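Local coordinates for protein chitinase (Paenibacillus sp. FPU-7, PDB 5GZT) that probably hydrolyses chitin and chitodextrins as a random endo-acting chitinase, cleaving internal beta-1,4 linkages between N-acetylglucosamine units, at residues V280-A285 with Y305-R310; L364-G369 with D405-Y410; L453-G458 with D477-M482. All blocks are in the same frame, centred on the assembly; numbering follows the deposited sequence.

Interaction 1: residues V280-A285 with Y305-R310; sequences VSYIPA and YYAFGR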
loop_
_atom_site.group_PDB
_atom_site.type_symbol
_atom_site.label_atom_id
_atom_site.label_comp_id
_atom_site.label_asym_id
_atom_site.label_seq_id
_atom_site.Cartn_x
_atom_site.Cartn_y
_atom_site.Cartn_z
ATOM N N VAL B 280 0.899 1.233 0.274
ATOM C CA VAL B 280 2.334 1.342 0.355
ATOM C C VAL B 280 2.740 1.821 1.760
ATOM O O VAL B 280 2.503 2.962 2.109
ATOM C CB VAL B 280 2.878 2.313 -0.675
ATOM C CG1 VAL B 280 4.355 2.598 -0.432
ATOM C CG2 VAL B 280 2.714 1.688 -2.066
ATOM N N SER B 281 3.282 0.904 2.536
ATOM C CA SER B 281 3.827 1.167 3.873
ATOM C C SER B 281 5.333 1.440 3.855
ATOM O O SER B 281 6.105 0.544 3.573
ATOM C CB SER B 281 3.478 -0.002 4.806
ATOM O OG SER B 281 4.153 0.094 6.076
ATOM N N TYR B 282 5.746 2.676 4.099
ATOM C CA TYR B 282 7.164 3.032 4.236
ATOM C C TYR B 282 7.598 2.510 5.587
ATOM O O TYR B 282 6.862 2.675 6.569
ATOM C CB TYR B 282 7.439 4.539 4.198
ATOM C CG TYR B 282 7.663 5.115 2.819
ATOM C CD1 TYR B 282 6.595 5.538 2.035
ATOM C CD2 TYR B 282 8.924 5.258 2.288
ATOM C CE1 TYR B 282 6.799 6.103 0.774
ATOM C CE2 TYR B 282 9.111 5.803 1.020
ATOM C CZ TYR B 282 8.047 6.222 0.254
ATOM O OH TYR B 282 8.211 6.807 -0.994
ATOM N N ILE B 283 8.773 1.877 5.629
ATOM C CA ILE B 283 9.355 1.306 6.841
ATOM C C ILE B 283 10.759 1.841 6.954
ATOM O O ILE B 283 11.522 1.696 6.032
ATOM C CB ILE B 283 9.410 -0.222 6.754
ATOM C CG1 ILE B 283 8.035 -0.804 7.082
ATOM C CG2 ILE B 283 10.452 -0.795 7.729
ATOM C CD1 ILE B 283 7.836 -1.168 8.550
ATOM N N PRO B 284 11.125 2.429 8.110
ATOM C CA PRO B 284 12.377 3.106 8.222
ATOM C C PRO B 284 13.535 2.122 8.453
ATOM O O PRO B 284 13.409 1.169 9.223
ATOM C CB PRO B 284 12.210 3.938 9.498
ATOM C CG PRO B 284 11.265 3.173 10.307
ATOM C CD PRO B 284 10.309 2.569 9.326
ATOM N N ALA B 285 14.656 2.450 7.866
ATOM C CA ALA B 285 15.842 1.604 7.915
ATOM C C ALA B 285 16.515 1.656 9.259
ATOM O O ALA B 285 17.269 0.753 9.596
ATOM C CB ALA B 285 16.825 2.035 6.838
ATOM N N TYR B 305 7.978 -0.402 1.529
ATOM C CA TYR B 305 9.128 0.357 0.982
ATOM C C TYR B 305 10.185 0.486 2.088
ATOM O O TYR B 305 9.920 1.097 3.191
ATOM C CB TYR B 305 8.762 1.791 0.532
ATOM C CG TYR B 305 8.103 1.930 -0.792
ATOM C CD1 TYR B 305 7.457 0.854 -1.393
ATOM C CD2 TYR B 305 8.138 3.144 -1.483
ATOM C CE1 TYR B 305 6.892 0.990 -2.637
ATOM C CE2 TYR B 305 7.563 3.273 -2.725
ATOM C CZ TYR B 305 6.970 2.186 -3.302
ATOM O OH TYR B 305 6.326 2.243 -4.535
ATOM N N TYR B 306 11.397 -0.049 1.822
ATOM C CA TYR B 306 12.507 0.081 2.775
ATOM C C TYR B 306 13.111 1.433 2.557
ATOM O O TYR B 306 13.617 1.747 1.474
ATOM C CB TYR B 306 13.550 -1.026 2.622
ATOM C CG TYR B 306 14.603 -1.060 3.729
ATOM C CD1 TYR B 306 14.268 -1.473 4.994
ATOM C CD2 TYR B 306 15.903 -0.672 3.495
ATOM C CE1 TYR B 306 15.211 -1.512 6.013
ATOM C CE2 TYR B 306 16.870 -0.736 4.493
ATOM C CZ TYR B 306 16.514 -1.139 5.754
ATOM O OH TYR B 306 17.456 -1.221 6.745
ATOM N N ALA B 307 12.976 2.292 3.587
ATOM C CA ALA B 307 13.360 3.655 3.496
ATOM C C ALA B 307 14.633 3.883 4.347
ATOM O O ALA B 307 14.548 4.100 5.579
ATOM C CB ALA B 307 12.247 4.503 4.008
ATOM N N PHE B 308 15.811 3.914 3.761
ATOM C CA PHE B 308 16.107 4.153 2.364
ATOM C C PHE B 308 17.481 3.535 2.019
ATOM O O PHE B 308 18.417 3.365 2.901
ATOM C CB PHE B 308 16.293 5.641 2.124
ATOM C CG PHE B 308 15.034 6.471 2.310
ATOM C CD1 PHE B 308 14.051 6.499 1.312
ATOM C CD2 PHE B 308 14.886 7.296 3.406
ATOM C CE1 PHE B 308 12.935 7.279 1.438
ATOM C CE2 PHE B 308 13.758 8.079 3.577
ATOM C CZ PHE B 308 12.776 8.075 2.602
ATOM N N GLY B 309 17.603 3.243 0.731
ATOM C CA GLY B 309 18.890 3.163 0.105
ATOM C C GLY B 309 19.423 4.515 -0.211
ATOM O O GLY B 309 18.681 5.454 -0.417
ATOM N N ARG B 310 20.754 4.618 -0.278
ATOM C CA ARG B 310 21.420 5.879 -0.493
ATOM C C ARG B 310 22.412 5.856 -1.665
ATOM O O ARG B 310 22.761 4.803 -2.233
ATOM C CB ARG B 310 22.073 6.327 0.807
ATOM C CG ARG B 310 21.087 6.760 1.906
ATOM C CD ARG B 310 20.352 8.005 1.459
ATOM N NE ARG B 310 19.130 8.365 2.158
ATOM C CZ ARG B 310 19.063 9.161 3.225
ATOM N NH1 ARG B 310 20.145 9.651 3.785
ATOM N NH2 ARG B 310 17.882 9.487 3.721
#
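Tyr282 and Tyr305 meet in a T-shaped aromatic pair, ring planes at 69° and centroids 5.1 Å apart. The edge of Tyr305 drives CD2 at the face of Tyr282, 3.5 Å from CZ, while Tyr305 CB lies over the same ring. The Tyr305 ring is twisted only 20° out of the plane of its CA, CB and CG (chi2), presenting its face to the CH-pi contact of Val280, whose CG1 stands 3.6 Å from the ring centroid, almost on the normal. Small Ala307 fits its CB against the edge of Tyr282, 3.8 Å from CD2. These aromatics line the interior of the TIM barrel of a family 18 glycosidase, the segments being its first and second parallel strands. On the outward side Tyr306 lies under helix 344-352; its OH is 3.3 Å from Ala285 CB and is hydrogen-bonded to Asp344 and Asn347. Backbone bonds join the strands in parallel fashion: Tyr305 N gives to Ser281 O and Ile283 N to Tyr305 O, then Ala307 N to Ile283 O (2.9 Å). The last, Ala285 N to Ala307 O at 2.8 Å, is the most bent (143°), next to the cis peptide between Ala307 and Phe308.

Interaction 2: residues L364-G369 with D405-Y410; sequences LVSIGG and DLDWEY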
loop_
_atom_site.group_PDB
_atom_site.type_symbol
_atom_site.label_atom_id
_atom_site.label_comp_id
_atom_site.label_asym_id
_atom_site.label_seq_id
_atom_site.Cartn_x
_atom_site.Cartn_y
_atom_site.Cartn_z
ATOM N N LEU B 364 9.936 -3.178 -1.840
ATOM C CA LEU B 364 10.800 -2.414 -2.703
ATOM C C LEU B 364 11.832 -1.648 -1.945
ATOM O O LEU B 364 11.644 -1.345 -0.778
ATOM C CB LEU B 364 10.021 -1.442 -3.547
ATOM C CG LEU B 364 9.113 -1.979 -4.700
ATOM C CD1 LEU B 364 7.849 -2.679 -4.232
ATOM C CD2 LEU B 364 8.734 -0.817 -5.569
ATOM N N VAL B 365 12.901 -1.272 -2.627
ATOM C CA VAL B 365 13.893 -0.443 -2.032
ATOM C C VAL B 365 13.532 0.916 -2.464
ATOM O O VAL B 365 13.323 1.134 -3.643
ATOM C CB VAL B 365 15.367 -0.746 -2.434
ATOM C CG1 VAL B 365 15.586 -0.808 -3.945
ATOM C CG2 VAL B 365 16.284 0.359 -1.889
ATOM N N SER B 366 13.491 1.863 -1.516
ATOM C CA SER B 366 13.284 3.220 -1.846
ATOM C C SER B 366 14.604 3.956 -1.721
ATOM O O SER B 366 15.267 3.914 -0.696
ATOM C CB SER B 366 12.160 3.828 -0.947
ATOM O OG SER B 366 12.051 5.201 -1.225
ATOM N N ILE B 367 14.970 4.688 -2.753
ATOM C CA ILE B 367 16.295 5.240 -2.804
ATOM C C ILE B 367 16.204 6.663 -2.688
ATOM O O ILE B 367 15.542 7.221 -3.503
ATOM C CB ILE B 367 16.989 4.883 -4.168
ATOM C CG1 ILE B 367 17.030 3.350 -4.312
ATOM C CG2 ILE B 367 18.403 5.488 -4.213
ATOM C CD1 ILE B 367 17.360 2.864 -5.691
ATOM N N GLY B 368 16.897 7.292 -1.735
ATOM C CA GLY B 368 16.882 8.754 -1.673
ATOM C C GLY B 368 16.312 9.239 -0.327
ATOM O O GLY B 368 16.809 8.811 0.746
ATOM N N GLY B 369 15.334 10.177 -0.380
ATOM C CA GLY B 369 14.647 10.679 0.797
ATOM C C GLY B 369 15.144 12.081 1.085
ATOM O O GLY B 369 15.969 12.628 0.340
ATOM N N ASP B 405 11.952 2.139 -6.096
ATOM C CA ASP B 405 11.278 3.434 -6.019
ATOM C C ASP B 405 12.307 4.545 -5.850
ATOM O O ASP B 405 13.197 4.403 -5.065
ATOM C CB ASP B 405 10.195 3.396 -4.862
ATOM C CG ASP B 405 9.750 4.775 -4.453
ATOM O OD1 ASP B 405 8.935 5.331 -5.204
ATOM O OD2 ASP B 405 10.287 5.313 -3.465
ATOM N N LEU B 406 12.186 5.673 -6.528
ATOM C CA LEU B 406 13.105 6.779 -6.273
ATOM C C LEU B 406 12.394 7.902 -5.606
ATOM O O LEU B 406 11.326 8.316 -6.088
ATOM C CB LEU B 406 13.674 7.353 -7.541
ATOM C CG LEU B 406 14.429 6.427 -8.544
ATOM C CD1 LEU B 406 15.105 7.326 -9.551
ATOM C CD2 LEU B 406 15.424 5.554 -7.820
ATOM N N ASP B 407 13.017 8.451 -4.558
ATOM C CA ASP B 407 12.541 9.635 -3.845
ATOM C C ASP B 407 13.592 10.689 -3.907
ATOM O O ASP B 407 14.338 10.939 -2.896
ATOM C CB ASP B 407 12.146 9.333 -2.346
ATOM C CG ASP B 407 11.091 8.258 -2.220
ATOM O OD1 ASP B 407 10.656 7.732 -3.305
ATOM O OD2 ASP B 407 10.684 7.909 -1.045
ATOM N N TRP B 408 13.658 11.368 -5.055
ATOM C CA TRP B 408 14.579 12.487 -5.157
ATOM C C TRP B 408 13.913 13.753 -4.741
ATOM O O TRP B 408 12.869 14.195 -5.309
ATOM C CB TRP B 408 15.120 12.530 -6.587
ATOM C CG TRP B 408 16.033 13.623 -7.111
ATOM C CD1 TRP B 408 16.443 14.785 -6.533
ATOM C CD2 TRP B 408 16.597 13.609 -8.430
ATOM N NE1 TRP B 408 17.228 15.498 -7.426
ATOM C CE2 TRP B 408 17.292 14.810 -8.604
ATOM C CE3 TRP B 408 16.543 12.677 -9.495
ATOM C CZ2 TRP B 408 17.984 15.112 -9.774
ATOM C CZ3 TRP B 408 17.209 13.011 -10.709
ATOM C CH2 TRP B 408 17.920 14.205 -10.812
ATOM N N GLU B 409 14.533 14.409 -3.770
ATOM C CA GLU B 409 13.896 15.515 -3.068
ATOM C C GLU B 409 14.759 16.751 -3.138
ATOM O O GLU B 409 15.452 17.080 -2.218
ATOM C CB GLU B 409 13.497 15.103 -1.616
ATOM C CG GLU B 409 12.712 13.774 -1.547
ATOM C CD GLU B 409 12.048 13.479 -0.188
ATOM O OE1 GLU B 409 11.969 14.393 0.621
ATOM O OE2 GLU B 409 11.587 12.336 0.044
ATOM N N TYR B 410 14.719 17.505 -4.228
ATOM C CA TYR B 410 13.914 17.292 -5.436
ATOM C C TYR B 410 14.710 17.858 -6.671
ATOM O O TYR B 410 15.484 18.822 -6.535
ATOM C CB TYR B 410 12.587 18.073 -5.341
ATOM C CG TYR B 410 11.786 17.888 -4.045
ATOM C CD1 TYR B 410 10.856 16.853 -3.914
ATOM C CD2 TYR B 410 11.971 18.757 -2.970
ATOM C CE1 TYR B 410 10.125 16.685 -2.737
ATOM C CE2 TYR B 410 11.248 18.613 -1.799
ATOM C CZ TYR B 410 10.321 17.575 -1.689
ATOM O OH TYR B 410 9.630 17.435 -0.509
HETATM O O HOH W 1 16.846 13.171 -2.175
#
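Ser366 OG donates to Asp405 OD2 at 2.9 Å, approaching nearly along the C-O axis of the carboxylate, and the same hydroxyl stands 3.0 Å from Asp407 OD2. This cluster joins the two sequence signatures of family 18 glycosidases: Ser-Ile-Gly-Gly on the third barrel strand, and the Asp-Leu-Asp-Trp-Glu end of the DxxDxDxE motif on the fourth. A small serine suits the spot, since its OG, anti to the backbone N (chi1 175°), reaches the aspartates within the barrel interior. Asp405 OD2 and Asp407 OD1 come to 2.5 Å, and Tyr282 OH from the first strand is hydrogen-bonded to Asp407 OD2.

The backbones behind hold these acids in register. Asp405 N gives to Val365 O, Ile367 N to Asp405 O, and Asp407 N to Ile367 O in an almost straight bond (177°). On the outward face Ile367 and Leu406 lie side by side, branched aliphatics in which Ile367 CD1 meets Leu406 CD2, with Leu406 packing on helix 425-447. Gly368 and Gly369 follow, both with positive phi angles, 120° at Gly368, that would jam any beta carbon against the preceding carbonyl. Gly369 N still donates to Asp407 O, 2.8 Å away. Glu409, at the position of the general acid in this family, extends its side chain over the bare Gly369, OE2 lying 3.6 Å from CA. A water spans the end of the pair, accepting from Glu409 N at 3.1 Å and standing 2.7 Å from Gly369 O.

Interaction 3: residues L453-G458 with D477-M482; sequences LAIAAG and DYINLM
The fifth and sixth parallel strands of the TIM barrel pair here, segment 453-458 beside 477-482, and Met482 opens the Met-Thr-Tyr-Asp run characteristic of family 18 chitinases. At the entry of the pair Asp477 grips the backbone of Leu453 twice: its OD1 accepts from Leu453 N at 2.9 Å, on the anti side of the carboxylate and out of its plane, and its own N donates to Leu453 O. The other oxygen, OD2, is held by Thr252 and Tyr450, so the buried carboxylate is fixed at both ends. Farther along, Asn480 N to Ile455 O (2.8 Å), Ala457 N to Asn480 O and Met482 N to Ala457 O join the strands in parallel fashion.

Inside the barrel, Tyr478 carries CG in the crowded position between its backbone N and carbonyl carbon (chi1 48°), which turns a face of the ring to Ala454. The methyl CB of Ala454 makes a CH-pi contact over that face, offset toward the rim and 4.0 Å from the centroid, a place that suits a short side chain. The ring's OH reaches Tyr305 and Glu452. Outward, Ile455 and Ile479 run side by side, Ile455 packing on helix 425-447, while Ala457 CB presses tightly against Ile479 CG2 at 3.5 Å. The flexible thioether of Met482 bends at chi3 (-64°): SD lies 4.1 Å from Ala456 CB, and CE curls back to 3.5 Å from Ala457 O.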
loop_
_atom_site.group_PDB
_atom_site.type_symbol
_atom_site.label_atom_id
_atom_site.label_comp_id
_atom_site.label_asym_id
_atom_site.label_seq_id
_atom_site.Cartn_x
_atom_site.Cartn_y
_atom_site.Cartn_z
ATOM N N LEU B 453 8.548 -0.064 -11.021
ATOM C CA LEU B 453 9.319 1.151 -10.906
ATOM C C LEU B 453 8.368 2.279 -10.513
ATOM O O LEU B 453 7.304 2.466 -11.136
ATOM C CB LEU B 453 9.975 1.523 -12.213
ATOM C CG LEU B 453 10.875 2.733 -12.147
ATOM C CD1 LEU B 453 12.129 2.482 -11.300
ATOM C CD2 LEU B 453 11.264 3.142 -13.536
ATOM N N ALA B 454 8.747 3.046 -9.487
ATOM C CA ALA B 454 7.863 4.072 -8.903
ATOM C C ALA B 454 8.686 5.193 -8.380
ATOM O O ALA B 454 9.905 5.051 -8.217
ATOM C CB ALA B 454 6.966 3.460 -7.799
ATOM N N ILE B 455 8.059 6.341 -8.185
ATOM C CA ILE B 455 8.682 7.435 -7.507
ATOM C C ILE B 455 7.799 7.977 -6.390
ATOM O O ILE B 455 6.577 7.754 -6.402
ATOM C CB ILE B 455 9.027 8.607 -8.450
ATOM C CG1 ILE B 455 7.778 9.310 -9.002
ATOM C CG2 ILE B 455 9.944 8.079 -9.555
ATOM C CD1 ILE B 455 8.091 10.583 -9.763
ATOM N N ALA B 456 8.430 8.695 -5.466
ATOM C CA ALA B 456 7.744 9.675 -4.597
ATOM C C ALA B 456 7.918 11.065 -5.143
ATOM O O ALA B 456 9.029 11.486 -5.485
ATOM C CB ALA B 456 8.240 9.609 -3.148
ATOM N N ALA B 457 6.810 11.804 -5.204
ATOM C CA ALA B 457 6.773 13.124 -5.810
ATOM C C ALA B 457 6.269 14.217 -4.861
ATOM O O ALA B 457 5.400 13.965 -4.031
ATOM C CB ALA B 457 5.841 13.051 -6.989
ATOM N N GLY B 458 6.741 15.424 -5.094
ATOM C CA GLY B 458 6.365 16.577 -4.366
ATOM C C GLY B 458 4.972 16.987 -4.700
ATOM O O GLY B 458 4.478 16.803 -5.841
ATOM N N ASP B 477 5.041 2.443 -12.705
ATOM C CA ASP B 477 3.776 1.830 -12.273
ATOM C C ASP B 477 2.810 2.788 -11.519
ATOM O O ASP B 477 1.547 2.662 -11.609
ATOM C CB ASP B 477 4.042 0.609 -11.395
ATOM C CG ASP B 477 4.741 -0.530 -12.159
ATOM O OD1 ASP B 477 5.961 -0.360 -12.385
ATOM O OD2 ASP B 477 4.065 -1.569 -12.451
ATOM N N TYR B 478 3.394 3.705 -10.750
ATOM C CA TYR B 478 2.632 4.759 -10.047
ATOM C C TYR B 478 3.526 5.820 -9.508
ATOM O O TYR B 478 4.769 5.648 -9.389
ATOM C CB TYR B 478 1.767 4.125 -8.946
ATOM C CG TYR B 478 2.525 3.168 -8.081
ATOM C CD1 TYR B 478 2.700 1.872 -8.459
ATOM C CD2 TYR B 478 3.047 3.561 -6.816
ATOM C CE1 TYR B 478 3.410 0.967 -7.684
ATOM C CE2 TYR B 478 3.728 2.638 -6.003
ATOM C CZ TYR B 478 3.945 1.365 -6.441
ATOM O OH TYR B 478 4.602 0.437 -5.662
ATOM N N ILE B 479 2.906 6.967 -9.239
ATOM C CA ILE B 479 3.507 8.044 -8.499
ATOM C C ILE B 479 2.915 8.042 -7.063
ATOM O O ILE B 479 1.691 8.114 -6.861
ATOM C CB ILE B 479 3.280 9.381 -9.192
ATOM C CG1 ILE B 479 3.923 9.362 -10.609
ATOM C CG2 ILE B 479 3.898 10.499 -8.379
ATOM C CD1 ILE B 479 3.588 10.566 -11.423
ATOM N N ASN B 480 3.813 7.939 -6.088
ATOM C CA ASN B 480 3.501 8.163 -4.656
ATOM C C ASN B 480 3.486 9.635 -4.267
ATOM O O ASN B 480 4.551 10.249 -4.138
ATOM C CB ASN B 480 4.513 7.448 -3.806
ATOM C CG ASN B 480 4.557 5.991 -4.090
ATOM O OD1 ASN B 480 5.555 5.495 -4.599
ATOM N ND2 ASN B 480 3.513 5.278 -3.732
ATOM N N LEU B 481 2.301 10.223 -4.106
ATOM C CA LEU B 481 2.216 11.647 -3.843
ATOM C C LEU B 481 2.425 11.985 -2.379
ATOM O O LEU B 481 1.700 11.502 -1.516
ATOM C CB LEU B 481 0.887 12.219 -4.283
ATOM C CG LEU B 481 0.448 12.145 -5.733
ATOM C CD1 LEU B 481 -1.047 12.534 -5.829
ATOM C CD2 LEU B 481 1.336 13.109 -6.525
ATOM N N MET B 482 3.382 12.847 -2.127
ATOM C CA MET B 482 3.759 13.280 -0.803
ATOM C C MET B 482 2.826 14.372 -0.323
ATOM O O MET B 482 3.212 15.505 -0.123
ATOM C CB MET B 482 5.232 13.687 -0.769
ATOM C CG MET B 482 6.112 12.441 -0.854
ATOM S SD MET B 482 7.889 12.709 -0.544
ATOM C CE MET B 482 8.228 13.749 -1.912
#

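In the fold
The three contacts are strand pairs of one family 18 barrel: first with second, third with fourth, fifth with sixth. Interactions 1 and 2 meet directly, their centres about 9 Å apart; Arg310 NE is 2.8 Å from Gly368 O. Interactions 2 and 3 also have centres about 9 Å apart, and Leu406 N is 2.9 Å from Ala454 O. Interactions 1 and 3, about 13 Å between centres, meet across the barrel interior, where Tyr305 OH lies 2.7 Å from Tyr478 OH. Asp407, at the likely catalytic end, has neighbours from both other pairs: Tyr282 OH, 2.7 Å from Asp407 OD2, and Ala456 N, which makes a weak hydrogen bond to Asp407 OD1.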